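Local coordinates for putative sortase (Streptococcus pneumoniae, PDB 2W1J), which probably catalyses the transpeptidation that joins pilin subunits covalently into the pilus fibre of this pathogen, at residues P72-D77 / T128-G133; L174-P179 / H185-R190. One frame throughout, in Å; residues are numbered along the deposited sequence. Where two conformers were deposited one is given.

Contact 1 of 2, residues P72-D77 / T128-G133; sequences PVIDVD and TKLKVG
Ile74 reaches Leu130 with CG1 set between the backbone N and the carbonyl carbon (chi1 53°), which leaves CG2 anti to that carbon; with chi2 extended, CD1 reaches onward. Leu130, whose CB does not head for 72-77, swings its tip inward with CG beside its own N (chi1 -66°). The place is the turn of a beta hairpin of the sortase fold, joining strands 65-71 and 76-82. Asp75 N bonds Pro72 O at 3.0 Å, and a G1 bulge sets Asp75 and Val76 opposite Ile71. Against this turn lies the loop 128-133, ahead of strand 135-139. The Ile74 and Leu130 side chains cross at about a right angle, and Leu130 CD2 lies 4.0 Å from both Ile74 CG2 and Ile74 CD1. Lys129 takes part mainly through CB, 4.0 Å from Ile74 CG2, while its NZ stays 6.9 Å from Asp75 OD2, too far for a salt bridge. The contact is apolar and small: 164 Å² is buried, summed over both sides. Leu130 also touches Ile71 at the end of strand 65-71. Its CD2 methyl makes the closest approach of the contact, 3.5 Å to Val73 CG1.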
ATOM      1  N   PRO A  72      -9.309   3.393  10.131  1.00  5.19           N
ATOM      2  CA  PRO A  72     -10.528   3.332  10.938  1.00  5.70           C
ATOM      3  C   PRO A  72     -11.446   4.546  10.782  1.00  5.37           C
ATOM      4  O   PRO A  72     -12.668   4.396  10.781  1.00  5.36           O
ATOM      5  CB  PRO A  72      -9.981   3.226  12.367  1.00  6.44           C
ATOM      6  CG  PRO A  72      -8.690   2.509  12.204  1.00  7.16           C
ATOM      7  CD  PRO A  72      -8.114   3.044  10.919  1.00  6.30           C
ATOM      8  N   VAL A  73     -10.892   5.740  10.630  1.00  5.23           N
ATOM      9  CA  VAL A  73     -11.718   6.937  10.669  1.00  6.49           C
ATOM     10  C   VAL A  73     -12.669   7.011   9.465  1.00  6.15           C
ATOM     11  O   VAL A  73     -13.706   7.666   9.539  1.00  7.20           O
ATOM     12  CB  VAL A  73     -10.844   8.209  10.828  1.00  6.95           C
ATOM     13  CG1 VAL A  73     -10.016   8.475   9.579  1.00  8.66           C
ATOM     14  CG2 VAL A  73     -11.679   9.413  11.219  1.00  9.54           C
ATOM     15  N   ILE A  74     -12.332   6.339   8.362  1.00  5.31           N
ATOM     16  CA  ILE A  74     -13.233   6.250   7.208  1.00  5.67           C
ATOM     17  C   ILE A  74     -13.700   4.816   6.944  1.00  5.22           C
ATOM     18  O   ILE A  74     -14.190   4.495   5.858  1.00  5.47           O
ATOM     19  CB  ILE A  74     -12.611   6.849   5.929  1.00  5.06           C
ATOM     20  CG1 ILE A  74     -11.239   6.233   5.636  1.00  5.87           C
ATOM     21  CG2 ILE A  74     -12.517   8.371   6.055  1.00  7.42           C
ATOM     22  CD1 ILE A  74     -10.690   6.618   4.262  1.00  7.21           C
ATOM     23  N   ASP A  75     -13.591   3.958   7.952  1.00  5.05           N
ATOM     24  CA  ASP A  75     -14.140   2.604   7.851  1.00  5.67           C
ATOM     25  C   ASP A  75     -13.604   1.834   6.652  1.00  5.72           C
ATOM     26  O   ASP A  75     -14.362   1.135   5.963  1.00  6.50           O
ATOM     27  CB  ASP A  75     -15.672   2.642   7.815  1.00  6.34           C
ATOM     28  CG  ASP A  75     -16.245   3.348   9.016  1.00  8.13           C
ATOM     29  OD1 ASP A  75     -15.917   2.929  10.143  1.00 10.28           O
ATOM     30  OD2 ASP A  75     -16.981   4.338   8.840  1.00 12.41           O
ATOM     31  N   VAL A  76     -12.303   1.949   6.412  1.00  5.76           N
ATOM     32  CA  VAL A  76     -11.663   1.219   5.323  1.00  6.49           C
ATOM     33  C   VAL A  76     -10.800   0.090   5.878  1.00  6.05           C
ATOM     34  O   VAL A  76     -10.074   0.276   6.857  1.00  6.26           O
ATOM     35  CB  VAL A  76     -10.790   2.165   4.478  1.00  6.59           C
ATOM     36  CG1 VAL A  76      -9.863   1.381   3.571  1.00  8.22           C
ATOM     37  CG2 VAL A  76     -11.659   3.109   3.686  1.00  8.52           C
ATOM     38  N   ASP A  77     -10.909  -1.097   5.293  1.00  6.50           N
ATOM     39  CA  ASP A  77      -9.952  -2.159   5.573  1.00  8.15           C
ATOM     40  C   ASP A  77      -9.859  -2.956   4.287  1.00  7.99           C
ATOM     41  O   ASP A  77     -10.783  -3.695   3.937  1.00  9.33           O
ATOM     42  CB  ASP A  77     -10.384  -3.032   6.757  1.00  9.41           C
ATOM     43  CG  ASP A  77      -9.208  -3.754   7.420  1.00 12.04           C
ATOM     44  OD1 ASP A  77      -8.057  -3.659   6.926  1.00 12.90           O
ATOM     45  OD2 ASP A  77      -9.435  -4.425   8.448  1.00 15.39           O
ATOM     46  N   THR A 128     -10.391  11.509   0.445  1.00  8.52           N
ATOM     47  CA  THR A 128     -10.495  12.967   0.491  1.00  9.52           C
ATOM     48  C   THR A 128     -10.960  13.478   1.851  1.00  8.25           C
ATOM     49  O   THR A 128     -10.865  14.679   2.123  1.00  9.65           O
ATOM     50  CB  THR A 128     -11.473  13.513  -0.570  1.00  9.99           C
ATOM     51  OG1 THR A 128     -12.737  12.849  -0.434  1.00 11.73           O
ATOM     52  CG2 THR A 128     -10.912  13.289  -1.974  1.00 12.26           C
ATOM     53  N   LYS A 129     -11.510  12.593   2.675  1.00  8.08           N
ATOM     54  CA  LYS A 129     -11.956  12.971   4.012  1.00  7.68           C
ATOM     55  C   LYS A 129     -10.818  12.982   5.027  1.00  7.65           C
ATOM     56  O   LYS A 129     -10.966  13.532   6.118  1.00  8.25           O
ATOM     57  CB  LYS A 129     -13.051  12.029   4.524  1.00  7.85           C
ATOM     58  CG  LYS A 129     -14.353  12.109   3.737  1.00  9.85           C
ATOM     59  CD  LYS A 129     -15.432  11.164   4.265  1.00 12.04           C
ATOM     60  CE  LYS A 129     -15.898  11.536   5.660  1.00 14.27           C
ATOM     61  NZ  LYS A 129     -16.996  10.626   6.110  1.00 16.03           N
ATOM     62  N   LEU A 130      -9.697  12.341   4.699  1.00  7.30           N
ATOM     63  CA  LEU A 130      -8.604  12.220   5.649  1.00  7.17           C
ATOM     64  C   LEU A 130      -7.925  13.553   5.897  1.00  7.31           C
ATOM     65  O   LEU A 130      -7.725  14.357   4.979  1.00  8.50           O
ATOM     66  CB  LEU A 130      -7.579  11.198   5.162  1.00  7.67           C
ATOM     67  CG  LEU A 130      -8.101   9.771   5.102  1.00  8.90           C
ATOM     68  CD1 LEU A 130      -6.985   8.860   4.612  1.00  9.09           C
ATOM     69  CD2 LEU A 130      -8.657   9.321   6.456  1.00  9.55           C
ATOM     70  N   LYS A 131      -7.550  13.754   7.155  1.00  5.05           N
ATOM     71  CA  LYS A 131      -6.916  14.988   7.600  1.00  5.32           C
ATOM     72  C   LYS A 131      -5.536  14.680   8.144  1.00  4.56           C
ATOM     73  O   LYS A 131      -5.289  13.578   8.643  1.00  4.72           O
ATOM     74  CB  LYS A 131      -7.738  15.632   8.712  1.00  4.99           C
ATOM     75  CG  LYS A 131      -9.129  16.053   8.263  1.00  5.82           C
ATOM     76  CD  LYS A 131      -9.867  16.795   9.364  1.00  9.04           C
ATOM     77  CE  LYS A 131      -9.339  18.218   9.514  1.00  9.84           C
ATOM     78  NZ  LYS A 131     -10.156  19.049  10.461  1.00  9.49           N
ATOM     79  N   VAL A 132      -4.636  15.653   8.079  1.00  4.29           N
ATOM     80  CA  VAL A 132      -3.374  15.507   8.781  1.00  4.11           C
ATOM     81  C   VAL A 132      -3.671  15.128  10.238  1.00  3.88           C
ATOM     82  O   VAL A 132      -4.637  15.609  10.843  1.00  4.22           O
ATOM     83  CB  VAL A 132      -2.515  16.782   8.683  1.00  3.84           C
ATOM     84  CG1 VAL A 132      -2.065  17.002   7.250  1.00  5.22           C
ATOM     85  CG2 VAL A 132      -3.261  18.004   9.235  1.00  4.59           C
ATOM     86  N   GLY A 133      -2.848  14.244  10.788  1.00  4.11           N
ATOM     87  CA  GLY A 133      -3.069  13.739  12.140  1.00  4.51           C
ATOM     88  C   GLY A 133      -3.880  12.454  12.204  1.00  4.27           C
ATOM     89  O   GLY A 133      -3.810  11.722  13.190  1.00  4.98           O
TER

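Contact 2 of 2, residues L174-P179 / H185-R190; sequences LLTCTP and HRLLVR
Leu174 and Val189 exchange two nearly straight backbone hydrogen bonds, Leu174 N to Val189 O at 2.8 Å (172° at the hydrogen) and Val189 N to Leu174 O at 2.9 Å. Equivalent pairs join Thr176 with Leu187 and Thr178 with His185, so strands 170-178 and 185-194 form an antiparallel hairpin. At its turn end the bonds are less regular: Thr178 N approaches His185 O 3.0 Å away but 54° out of the carbonyl plane. That oxygen takes a second bond from the opposite face, 2.9 Å from Arg186 NH1, whose guanidinium holds it close to its own plane. Arg186 also makes a salt bridge with Asp42 and donates from NH1 to Asn183 O. These bonds fix the guanidinium's rotation. Cys177 SG lies over one of its faces, 3.3 Å above the plane toward the rim and 3.4 Å from NH1, tentatively, since the cysteine has a second conformer. Further out, with OG1 at an unstaggered chi1 of -149°, Thr178 CG2 falls between the backbone N and the carbonyl carbon, 3.7 Å from Leu187 N. Thr176 CG2 lies alongside Leu187 CB at 4.0 Å, while its OG1 is bonded to Ala114 O and Thr116 OG1. Trp44 touches both Cys177 and Arg186; with Asp42 it belongs to an Asp-Pro-Trp sequence resembling the lid of pilin-type sortases. Thr173 to Cys177 read TLLTC, which fits the sortase TLxTC signature, so Cys177 and Arg186 are probably the cysteine and arginine of the His-Cys-Arg triad of sortases, with the arginine held by the hairpin's backbone and the putative lid.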
ATOM      1  N   LEU A 174      -0.818   6.630   0.484  1.00  4.25           N
ATOM      2  CA  LEU A 174      -2.040   6.085  -0.087  1.00  4.60           C
ATOM      3  C   LEU A 174      -2.386   6.931  -1.309  1.00  4.39           C
ATOM      4  O   LEU A 174      -2.477   8.161  -1.225  1.00  4.97           O
ATOM      5  CB  LEU A 174      -3.153   6.101   0.958  1.00  5.84           C
ATOM      6  CG  LEU A 174      -2.753   5.538   2.328  1.00  4.65           C
ATOM      7  CD1 LEU A 174      -3.936   5.634   3.277  1.00  6.15           C
ATOM      8  CD2 LEU A 174      -2.293   4.103   2.207  1.00  7.18           C
ATOM      9  N   LEU A 175      -2.533   6.250  -2.446  1.00  4.84           N
ATOM     10  CA  LEU A 175      -2.628   6.885  -3.755  0.50  4.70           C
ATOM     11  C   LEU A 175      -3.966   6.561  -4.418  1.00  4.50           C
ATOM     12  O   LEU A 175      -4.335   5.394  -4.517  1.00  4.58           O
ATOM     13  CB  LEU A 175      -1.488   6.351  -4.630  0.50  4.86           C
ATOM     14  CG  LEU A 175      -1.472   6.674  -6.122  0.50  3.95           C
ATOM     15  CD1 LEU A 175      -1.334   8.174  -6.316  0.50  5.43           C
ATOM     16  CD2 LEU A 175      -0.347   5.937  -6.839  0.50  3.57           C
ATOM     17  N   THR A 176      -4.669   7.592  -4.891  1.00  4.33           N
ATOM     18  CA  THR A 176      -5.892   7.368  -5.663  1.00  4.84           C
ATOM     19  C   THR A 176      -6.050   8.459  -6.714  1.00  4.76           C
ATOM     20  O   THR A 176      -5.215   9.356  -6.812  1.00  5.22           O
ATOM     21  CB  THR A 176      -7.115   7.247  -4.738  1.00  5.15           C
ATOM     22  OG1 THR A 176      -8.220   6.709  -5.466  1.00  6.23           O
ATOM     23  CG2 THR A 176      -7.501   8.590  -4.127  1.00  6.59           C
ATOM     24  N   CYS A 177      -7.118   8.381  -7.498  0.50  4.64           N
ATOM     25  CA  CYS A 177      -7.385   9.415  -8.493  0.50  4.71           C
ATOM     26  C   CYS A 177      -8.219  10.541  -7.904  0.50  4.70           C
ATOM     27  O   CYS A 177      -8.973  10.339  -6.951  0.50  5.75           O
ATOM     28  CB  CYS A 177      -8.093   8.824  -9.710  0.50  5.27           C
ATOM     29  SG  CYS A 177      -7.057   7.682 -10.630  0.50  4.13           S
ATOM     30  N   THR A 178      -8.094  11.727  -8.488  1.00  4.72           N
ATOM     31  CA  THR A 178      -8.796  12.898  -7.981  1.00  4.85           C
ATOM     32  C   THR A 178      -8.809  13.954  -9.092  1.00  3.76           C
ATOM     33  O   THR A 178      -8.061  13.829 -10.060  1.00  3.76           O
ATOM     34  CB  THR A 178      -8.081  13.410  -6.707  1.00  4.89           C
ATOM     35  OG1 THR A 178      -9.025  14.003  -5.810  1.00  7.37           O
ATOM     36  CG2 THR A 178      -6.955  14.378  -7.030  1.00  6.15           C
ATOM     37  N   PRO A 179      -9.679  14.975  -9.004  1.00  3.96           N
ATOM     38  CA  PRO A 179     -10.806  15.111  -8.084  1.00  4.06           C
ATOM     39  C   PRO A 179     -11.818  13.987  -8.274  1.00  3.81           C
ATOM     40  O   PRO A 179     -11.832  13.326  -9.315  1.00  4.34           O
ATOM     41  CB  PRO A 179     -11.447  16.446  -8.493  1.00  4.64           C
ATOM     42  CG  PRO A 179     -10.348  17.199  -9.212  1.00  5.58           C
ATOM     43  CD  PRO A 179      -9.552  16.135  -9.906  1.00  4.61           C
ATOM     44  N   HIS A 185      -6.082  13.892 -12.053  1.00  3.63           N
ATOM     45  CA  HIS A 185      -4.921  14.041 -11.188  1.00  4.00           C
ATOM     46  C   HIS A 185      -4.884  12.890 -10.204  1.00  3.78           C
ATOM     47  O   HIS A 185      -5.715  11.980 -10.279  1.00  3.65           O
ATOM     48  CB  HIS A 185      -4.980  15.394 -10.487  1.00  4.88           C
ATOM     49  CG  HIS A 185      -4.809  16.538 -11.434  1.00  7.38           C
ATOM     50  ND1 HIS A 185      -5.839  17.010 -12.220  1.00  7.96           N
ATOM     51  CD2 HIS A 185      -3.708  17.243 -11.790  1.00 11.30           C
ATOM     52  CE1 HIS A 185      -5.390  17.992 -12.981  1.00 11.09           C
ATOM     53  NE2 HIS A 185      -4.100  18.150 -12.744  1.00 11.36           N
ATOM     54  N   ARG A 186      -3.918  12.924  -9.298  1.00  3.92           N
ATOM     55  CA  ARG A 186      -3.823  11.890  -8.267  1.00  4.27           C
ATOM     56  C   ARG A 186      -3.742  12.557  -6.903  1.00  4.07           C
ATOM     57  O   ARG A 186      -3.127  13.621  -6.753  1.00  4.95           O
ATOM     58  CB  ARG A 186      -2.596  10.985  -8.469  1.00  5.27           C
ATOM     59  CG  ARG A 186      -2.481  10.399  -9.880  1.00  5.32           C
ATOM     60  CD  ARG A 186      -3.577   9.398 -10.189  1.00  6.49           C
ATOM     61  NE  ARG A 186      -3.496   8.888 -11.562  1.00  6.12           N
ATOM     62  CZ  ARG A 186      -4.322   9.205 -12.553  1.00  6.46           C
ATOM     63  NH1 ARG A 186      -5.314  10.066 -12.364  1.00  7.60           N
ATOM     64  NH2 ARG A 186      -4.149   8.653 -13.753  1.00  7.50           N
ATOM     65  N   LEU A 187      -4.397  11.934  -5.930  1.00  4.21           N
ATOM     66  CA  LEU A 187      -4.363  12.364  -4.538  1.00  4.57           C
ATOM     67  C   LEU A 187      -3.397  11.461  -3.787  1.00  4.23           C
ATOM     68  O   LEU A 187      -3.495  10.226  -3.880  1.00  4.90           O
ATOM     69  CB  LEU A 187      -5.763  12.227  -3.931  1.00  5.34           C
ATOM     70  CG  LEU A 187      -5.918  12.626  -2.462  1.00  5.66           C
ATOM     71  CD1 LEU A 187      -5.733  14.113  -2.314  1.00  8.39           C
ATOM     72  CD2 LEU A 187      -7.284  12.211  -1.919  1.00  8.95           C
ATOM     73  N   LEU A 188      -2.488  12.080  -3.042  1.00  4.53           N
ATOM     74  CA  LEU A 188      -1.480  11.382  -2.254  1.00  4.80           C
ATOM     75  C   LEU A 188      -1.692  11.718  -0.793  1.00  5.04           C
ATOM     76  O   LEU A 188      -1.568  12.888  -0.411  1.00  6.98           O
ATOM     77  CB  LEU A 188      -0.079  11.867  -2.619  1.00  5.80           C
ATOM     78  CG  LEU A 188       0.441  11.644  -4.028  1.00  8.53           C
ATOM     79  CD1 LEU A 188       1.911  11.976  -4.129  1.00 13.41           C
ATOM     80  CD2 LEU A 188       0.161  10.264  -4.517  1.00  7.99           C
ATOM     81  N   VAL A 189      -1.983  10.712   0.019  1.00  4.30           N
ATOM     82  CA  VAL A 189      -2.114  10.906   1.451  1.00  4.27           C
ATOM     83  C   VAL A 189      -0.921  10.204   2.083  1.00  4.11           C
ATOM     84  O   VAL A 189      -0.856   8.974   2.078  1.00  4.81           O
ATOM     85  CB  VAL A 189      -3.443  10.335   1.966  1.00  4.58           C
ATOM     86  CG1 VAL A 189      -3.488  10.393   3.487  1.00  6.14           C
ATOM     87  CG2 VAL A 189      -4.622  11.108   1.355  1.00  6.28           C
ATOM     88  N   ARG A 190       0.034  10.984   2.581  1.00  4.28           N
ATOM     89  CA  ARG A 190       1.273  10.437   3.125  1.00  4.26           C
ATOM     90  C   ARG A 190       1.210  10.396   4.638  1.00  4.47           C
ATOM     91  O   ARG A 190       0.866  11.399   5.270  1.00  4.86           O
ATOM     92  CB  ARG A 190       2.475  11.293   2.712  1.00  4.42           C
ATOM     93  CG  ARG A 190       3.807  10.688   3.115  1.00  4.37           C
ATOM     94  CD  ARG A 190       4.952  11.608   2.746  1.00  5.28           C
ATOM     95  NE  ARG A 190       5.012  12.776   3.612  1.00  4.65           N
ATOM     96  CZ  ARG A 190       5.887  13.763   3.470  1.00  6.78           C
ATOM     97  NH1 ARG A 190       6.709  13.776   2.426  1.00  6.23           N
ATOM     98  NH2 ARG A 190       5.900  14.768   4.339  1.00  7.37           N
TER

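Both segments of contact 1 come before those of contact 2 in the chain, and all four fall within the sortase domain; the centres of the two contacts are about 13 Å apart. Strand 185-194 connects them: the loop 128-133 lies on the hairpin of contact 2, with Thr128 CG2 3.8 Å from Leu187 CD2 and Leu130 CD1 4.0 Å from Val189 CG1. Leu187 and Val189 lie on the same sheet face as Leu174, Thr176 and Thr178, so the loop packs on that face, and Leu130 sits between the 65-71/76-82 hairpin and the 170-178/185-194 hairpin. Contact 1 thus joins a peripheral turn to the strand pair that carries the probable active-site cysteine and arginine.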